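Local coordinates for carbamate kinase (Aeropyrum pernix, PDB 2E9Y), which probably catalyses the reversible transfer of a phosphate group between ATP and carbamate, at residues P74-P77 and L78-T82; P135-G138 and R139-E143. All coordinates share one frame; numbering follows the deposited sequence.

Contact 1: P74-P77 and L78-T82; sequences PRQP and LYIAT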
ATOM      1  N   PRO A  74      12.949  -1.287 -15.932  1.00 18.89           N
ATOM      2  CA  PRO A  74      13.296  -1.961 -14.680  1.00 18.05           C
ATOM      3  C   PRO A  74      12.124  -2.763 -14.116  1.00 17.70           C
ATOM      4  O   PRO A  74      10.966  -2.402 -14.319  1.00 18.44           O
ATOM      5  CB  PRO A  74      13.682  -0.804 -13.768  1.00 20.36           C
ATOM      6  CG  PRO A  74      12.726   0.275 -14.209  1.00 20.20           C
ATOM      7  CD  PRO A  74      12.797   0.166 -15.727  1.00 18.51           C
ATOM      8  N   ARG A  75      12.431  -3.866 -13.440  1.00 17.24           N
ATOM      9  CA  ARG A  75      11.398  -4.678 -12.803  1.00 17.34           C
ATOM     10  C   ARG A  75      11.504  -4.365 -11.318  1.00 18.80           C
ATOM     11  O   ARG A  75      12.603  -4.317 -10.768  1.00 21.27           O
ATOM     12  CB  ARG A  75      11.647  -6.178 -12.995  1.00 17.13           C
ATOM     13  CG  ARG A  75      11.299  -6.740 -14.363  1.00 15.93           C
ATOM     14  CD  ARG A  75      12.382  -6.498 -15.412  1.00 17.14           C
ATOM     15  NE  ARG A  75      12.052  -7.239 -16.627  1.00 18.24           N
ATOM     16  CZ  ARG A  75      11.731  -6.688 -17.793  1.00 17.44           C
ATOM     17  NH1 ARG A  75      11.705  -5.367 -17.937  1.00 17.26           N
ATOM     18  NH2 ARG A  75      11.385  -7.468 -18.810  1.00 19.57           N
ATOM     19  N   GLN A  76      10.373  -4.152 -10.661  1.00 17.37           N
ATOM     20  CA  GLN A  76      10.416  -3.865  -9.232  1.00 15.70           C
ATOM     21  C   GLN A  76      10.744  -5.156  -8.496  1.00 16.00           C
ATOM     22  O   GLN A  76      10.359  -6.244  -8.933  1.00 16.62           O
ATOM     23  CB  GLN A  76       9.066  -3.319  -8.759  1.00 16.30           C
ATOM     24  CG  GLN A  76       8.667  -2.011  -9.432  1.00 16.55           C
ATOM     25  CD  GLN A  76       9.722  -0.935  -9.260  1.00 17.96           C
ATOM     26  OE1 GLN A  76      10.283  -0.772  -8.174  1.00 16.77           O
ATOM     27  NE2 GLN A  76       9.993  -0.189 -10.327  1.00 14.65           N
ATOM     28  N   PRO A  77      11.477  -5.062  -7.374  1.00 15.73           N
ATOM     29  CA  PRO A  77      11.823  -6.270  -6.617  1.00 15.41           C
ATOM     30  C   PRO A  77      10.591  -6.832  -5.925  1.00 15.43           C
ATOM     31  O   PRO A  77       9.603  -6.117  -5.706  1.00 13.14           O
ATOM     32  CB  PRO A  77      12.877  -5.773  -5.626  1.00 14.83           C
ATOM     33  CG  PRO A  77      12.454  -4.365  -5.378  1.00 15.18           C
ATOM     34  CD  PRO A  77      12.098  -3.870  -6.771  1.00 14.61           C
ATOM     35  N   LEU A  78      10.661  -8.111  -5.579  1.00 13.33           N
ATOM     36  CA  LEU A  78       9.554  -8.807  -4.939  1.00 16.54           C
ATOM     37  C   LEU A  78       9.007  -8.135  -3.683  1.00 15.28           C
ATOM     38  O   LEU A  78       7.803  -8.162  -3.446  1.00 14.93           O
ATOM     39  CB  LEU A  78       9.972 -10.249  -4.618  1.00 17.81           C
ATOM     40  CG  LEU A  78       8.939 -11.194  -3.999  1.00 20.13           C
ATOM     41  CD1 LEU A  78       7.712 -11.278  -4.887  1.00 19.03           C
ATOM     42  CD2 LEU A  78       9.559 -12.575  -3.825  1.00 19.74           C
ATOM     43  N   TYR A  79       9.870  -7.533  -2.871  1.00 14.92           N
ATOM     44  CA  TYR A  79       9.359  -6.907  -1.655  1.00 14.49           C
ATOM     45  C   TYR A  79       8.494  -5.693  -1.960  1.00 15.22           C
ATOM     46  O   TYR A  79       7.592  -5.374  -1.188  1.00 13.49           O
ATOM     47  CB  TYR A  79      10.499  -6.547  -0.694  1.00 16.53           C
ATOM     48  CG  TYR A  79      11.569  -5.655  -1.261  1.00 20.52           C
ATOM     49  CD1 TYR A  79      11.414  -4.274  -1.285  1.00 21.41           C
ATOM     50  CD2 TYR A  79      12.767  -6.197  -1.736  1.00 23.14           C
ATOM     51  CE1 TYR A  79      12.430  -3.445  -1.765  1.00 24.37           C
ATOM     52  CE2 TYR A  79      13.784  -5.382  -2.215  1.00 26.40           C
ATOM     53  CZ  TYR A  79      13.607  -4.007  -2.224  1.00 26.41           C
ATOM     54  OH  TYR A  79      14.620  -3.198  -2.685  1.00 30.65           O
ATOM     55  N   ILE A  80       8.759  -5.027  -3.083  1.00 13.06           N
ATOM     56  CA  ILE A  80       7.940  -3.887  -3.485  1.00 13.86           C
ATOM     57  C   ILE A  80       6.614  -4.447  -4.016  1.00 12.95           C
ATOM     58  O   ILE A  80       5.544  -3.883  -3.773  1.00 13.32           O
ATOM     59  CB  ILE A  80       8.636  -3.044  -4.586  1.00 14.30           C
ATOM     60  CG1 ILE A  80       9.789  -2.241  -3.972  1.00 16.64           C
ATOM     61  CG2 ILE A  80       7.638  -2.097  -5.247  1.00 14.36           C
ATOM     62  CD1 ILE A  80       9.377  -1.343  -2.837  1.00 22.88           C
ATOM     63  N   ALA A  81       6.685  -5.557  -4.742  1.00 11.76           N
ATOM     64  CA  ALA A  81       5.478  -6.190  -5.262  1.00 11.75           C
ATOM     65  C   ALA A  81       4.601  -6.598  -4.077  1.00 12.46           C
ATOM     66  O   ALA A  81       3.388  -6.383  -4.081  1.00 11.29           O
ATOM     67  CB  ALA A  81       5.835  -7.411  -6.104  1.00 10.91           C
ATOM     68  N   THR A  82       5.220  -7.173  -3.052  1.00 11.22           N
ATOM     69  CA  THR A  82       4.467  -7.579  -1.871  1.00 11.84           C
ATOM     70  C   THR A  82       3.799  -6.368  -1.215  1.00 11.30           C
ATOM     71  O   THR A  82       2.627  -6.432  -0.843  1.00 11.60           O
ATOM     72  CB  THR A  82       5.375  -8.287  -0.840  1.00 14.78           C
ATOM     73  OG1 THR A  82       5.802  -9.544  -1.375  1.00 16.38           O
ATOM     74  CG2 THR A  82       4.623  -8.526   0.466  1.00 14.02           C
TER

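Contact 2: P135-G138 and R139-E143; sequences PIYG and REEAE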
ATOM      1  N   PRO A 135       6.206 -15.557 -13.869  1.00 21.09           N
ATOM      2  CA  PRO A 135       5.989 -16.256 -15.133  1.00 22.25           C
ATOM      3  C   PRO A 135       7.006 -17.340 -15.430  1.00 22.50           C
ATOM      4  O   PRO A 135       7.928 -17.587 -14.653  1.00 21.72           O
ATOM      5  CB  PRO A 135       6.073 -15.130 -16.148  1.00 21.95           C
ATOM      6  CG  PRO A 135       7.198 -14.313 -15.588  1.00 23.87           C
ATOM      7  CD  PRO A 135       6.879 -14.264 -14.102  1.00 20.54           C
ATOM      8  N   ILE A 136       6.820 -17.982 -16.574  1.00 21.82           N
ATOM      9  CA  ILE A 136       7.724 -19.022 -17.022  1.00 21.80           C
ATOM     10  C   ILE A 136       8.861 -18.325 -17.756  1.00 22.62           C
ATOM     11  O   ILE A 136       8.627 -17.453 -18.599  1.00 23.29           O
ATOM     12  CB  ILE A 136       7.003 -19.997 -17.969  1.00 22.41           C
ATOM     13  CG1 ILE A 136       5.960 -20.785 -17.174  1.00 22.23           C
ATOM     14  CG2 ILE A 136       8.012 -20.920 -18.644  1.00 21.65           C
ATOM     15  CD1 ILE A 136       5.011 -21.590 -18.023  1.00 28.92           C
ATOM     16  N   TYR A 137      10.090 -18.692 -17.414  1.00 20.32           N
ATOM     17  CA  TYR A 137      11.273 -18.107 -18.033  1.00 20.65           C
ATOM     18  C   TYR A 137      11.912 -19.096 -18.988  1.00 22.09           C
ATOM     19  O   TYR A 137      11.872 -20.306 -18.757  1.00 21.27           O
ATOM     20  CB  TYR A 137      12.305 -17.735 -16.971  1.00 20.39           C
ATOM     21  CG  TYR A 137      11.893 -16.601 -16.074  1.00 20.63           C
ATOM     22  CD1 TYR A 137      11.200 -16.846 -14.890  1.00 19.54           C
ATOM     23  CD2 TYR A 137      12.210 -15.281 -16.397  1.00 18.79           C
ATOM     24  CE1 TYR A 137      10.832 -15.802 -14.041  1.00 20.58           C
ATOM     25  CE2 TYR A 137      11.850 -14.228 -15.553  1.00 19.79           C
ATOM     26  CZ  TYR A 137      11.164 -14.497 -14.377  1.00 20.61           C
ATOM     27  OH  TYR A 137      10.816 -13.465 -13.526  1.00 19.44           O
ATOM     28  N   GLY A 138      12.502 -18.567 -20.057  1.00 23.04           N
ATOM     29  CA  GLY A 138      13.174 -19.406 -21.031  1.00 23.86           C
ATOM     30  C   GLY A 138      14.561 -19.731 -20.516  1.00 24.47           C
ATOM     31  O   GLY A 138      15.082 -19.035 -19.645  1.00 23.77           O
ATOM     32  N   ARG A 139      15.167 -20.785 -21.051  1.00 25.38           N
ATOM     33  CA  ARG A 139      16.493 -21.197 -20.616  1.00 27.33           C
ATOM     34  C   ARG A 139      17.543 -20.090 -20.679  1.00 27.77           C
ATOM     35  O   ARG A 139      18.243 -19.830 -19.698  1.00 27.09           O
ATOM     36  CB  ARG A 139      16.961 -22.391 -21.447  1.00 29.69           C
ATOM     37  CG  ARG A 139      18.348 -22.881 -21.090  1.00 32.94           C
ATOM     38  CD  ARG A 139      18.763 -24.028 -21.991  1.00 37.02           C
ATOM     39  NE  ARG A 139      20.150 -24.416 -21.770  1.00 40.07           N
ATOM     40  CZ  ARG A 139      20.746 -25.436 -22.376  1.00 42.50           C
ATOM     41  NH1 ARG A 139      20.074 -26.180 -23.247  1.00 43.68           N
ATOM     42  NH2 ARG A 139      22.016 -25.715 -22.110  1.00 43.46           N
ATOM     43  N   GLU A 140      17.658 -19.442 -21.833  1.00 28.73           N
ATOM     44  CA  GLU A 140      18.643 -18.382 -22.006  1.00 30.63           C
ATOM     45  C   GLU A 140      18.448 -17.224 -21.035  1.00 29.59           C
ATOM     46  O   GLU A 140      19.405 -16.753 -20.420  1.00 29.14           O
ATOM     47  CB  GLU A 140      18.612 -17.864 -23.447  1.00 34.72           C
ATOM     48  CG  GLU A 140      18.966 -18.927 -24.477  1.00 40.33           C
ATOM     49  CD  GLU A 140      20.249 -19.667 -24.134  1.00 44.28           C
ATOM     50  OE1 GLU A 140      21.295 -19.004 -23.960  1.00 47.09           O
ATOM     51  OE2 GLU A 140      20.212 -20.914 -24.038  1.00 46.03           O
ATOM     52  N   GLU A 141      17.209 -16.765 -20.894  1.00 28.02           N
ATOM     53  CA  GLU A 141      16.920 -15.659 -19.992  1.00 27.95           C
ATOM     54  C   GLU A 141      17.172 -16.050 -18.535  1.00 25.95           C
ATOM     55  O   GLU A 141      17.717 -15.264 -17.760  1.00 25.03           O
ATOM     56  CB  GLU A 141      15.472 -15.196 -20.176  1.00 30.15           C
ATOM     57  CG  GLU A 141      15.029 -14.133 -19.187  1.00 35.25           C
ATOM     58  CD  GLU A 141      13.711 -13.481 -19.573  1.00 37.91           C
ATOM     59  OE1 GLU A 141      12.818 -14.191 -20.083  1.00 40.14           O
ATOM     60  OE2 GLU A 141      13.564 -12.259 -19.353  1.00 40.12           O
ATOM     61  N   ALA A 142      16.774 -17.264 -18.166  1.00 25.19           N
ATOM     62  CA  ALA A 142      16.963 -17.734 -16.800  1.00 24.02           C
ATOM     63  C   ALA A 142      18.446 -17.863 -16.451  1.00 24.42           C
ATOM     64  O   ALA A 142      18.875 -17.453 -15.374  1.00 23.80           O
ATOM     65  CB  ALA A 142      16.257 -19.076 -16.604  1.00 24.45           C
ATOM     66  N   GLU A 143      19.234 -18.427 -17.360  1.00 26.33           N
ATOM     67  CA  GLU A 143      20.661 -18.586 -17.092  1.00 28.42           C
ATOM     68  C   GLU A 143      21.328 -17.223 -16.942  1.00 30.07           C
ATOM     69  O   GLU A 143      22.271 -17.065 -16.167  1.00 31.91           O
ATOM     70  CB  GLU A 143      21.328 -19.390 -18.212  1.00 29.98           C
ATOM     71  CG  GLU A 143      20.706 -20.762 -18.411  1.00 33.55           C
ATOM     72  CD  GLU A 143      21.498 -21.639 -19.357  1.00 36.83           C
ATOM     73  OE1 GLU A 143      22.003 -21.119 -20.375  1.00 38.98           O
ATOM     74  OE2 GLU A 143      21.600 -22.854 -19.086  1.00 37.67           O
TER

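Contact 1: P74-P77 and L78-T82
Pro-77 sets its CG over one face of the Tyr-79 ring, 3.7 Å from the ring centroid and 23° off the ring normal. This is a CH-pi contact, displaced toward the phenol end: Pro-77 CG comes closest to Tyr-79 CZ, at 3.4 Å, while Pro-77 CB lies against Tyr-79 CE2 at 3.6 Å. The tyrosine ring stands over the proline because Tyr-79 CG sits between its own backbone N and carbonyl carbon (chi1 56°), a torsion that swings the ring back over the helix start. Ile-80 meets the same proline with its CG1 branch, 3.7 Å from Pro-77 CG. Its other branch, CG2, turns to Gln-76, whose CB lies 4.0 Å from Ile-80 CG2.

All this happens at the N-terminus of helix 78-103, where Pro-77 is the N-cap residue. Having no N-H to donate, proline loses nothing at a position that precedes the helical bonding. Its carbonyl oxygen accepts two bonds: Ala-81 N approaches in the carbonyl plane at 3.1 Å from Pro-77 O, and Ile-80 N comes from above that plane along a more bent path (N-H...O 131°). The amide of Leu-78, in the first turn, is bound by Glu-211, a carboxylate well suited to a helix N-terminus.

The second subunit packs against this corner, Val-25 on Pro-77 and Tyr-79, and Trp-88 on Gln-76 and Ile-80. The amide of Gln-76 is likewise bonded across the interface, NE2 donating a hydrogen bond to Val-23 O of that subunit.

Contact 2: P135-G138 and R139-E143
This is a local contact at a strand-to-helix junction, where the short, weakly bonded strand 136-137 of the small antiparallel sheet runs into helix 139-149, far from the centre of the chain. Tyr-137, at the end of the strand, meets Glu-141 and Ala-142 in the first turn of the helix. The contact is partly buried: Tyr-137 and Ala-142 face inward, while the glutamates lie on the exposed side.

Tyr-137 CB and Ala-142 CB come within 4.2 Å, and the small methyl suits a point where the helix passes close to the strand. Further out, Glu-141 crosses toward the tyrosine at an angle, its CG anti to the backbone N (chi1 174°) and the chain extended beyond it. That carries the carboxylate to the ring edge: Glu-141 CD lies in the ring plane, 3.9 Å from Tyr-137 CD2, and the carboxylate plane is turned 82° from that of the ring. An acidic group beside the rim meets the slightly positive ring hydrogens rather than the electron-rich face. The phenol reaches away to a weak hydrogen bond with Glu-67 on helix 56-67, and Phe-153 meets the ring edge-to-face.

Gly-138 is the N-cap residue. Glycine brings no side chain to cap the helix and takes part through its carbonyl: Ala-142 N lies 2.9 Å from Gly-138 O, the first i to i+4 bond of the helix. Along the outer side, Arg-139 stretches from CG to NE and forms a salt bridge whose hydrogen bond, from Arg-139 NE to Glu-143 OE2 at 3.4 Å, is weak. With acidic Glu-140 and Glu-141 in the first turn, where carboxylates probably interact favourably with the helix dipole, this is a strand-to-helix junction with a glycine N-cap.

Contacts 1 and 2 both join an N-cap residue to the first turn of its helix, yet they occupy different surroundings. Contact 1 is buried and touched by the second subunit, and its chemistry is largely apolar, with a proline cap, an aromatic ring and aliphatic branches. Contact 2 is partly exposed and meets no other chain of the assembly; charged side chains surround a small apolar centre, and the cap is a glycine. The centres of contacts 1 and 2 are about 18 Å apart, and the two do not touch. Helix 56-67 lies by both, and Glu-67 links them through a salt bridge to Arg-75 of segment 74-77 and a weak hydrogen bond with Tyr-137 of contact 2.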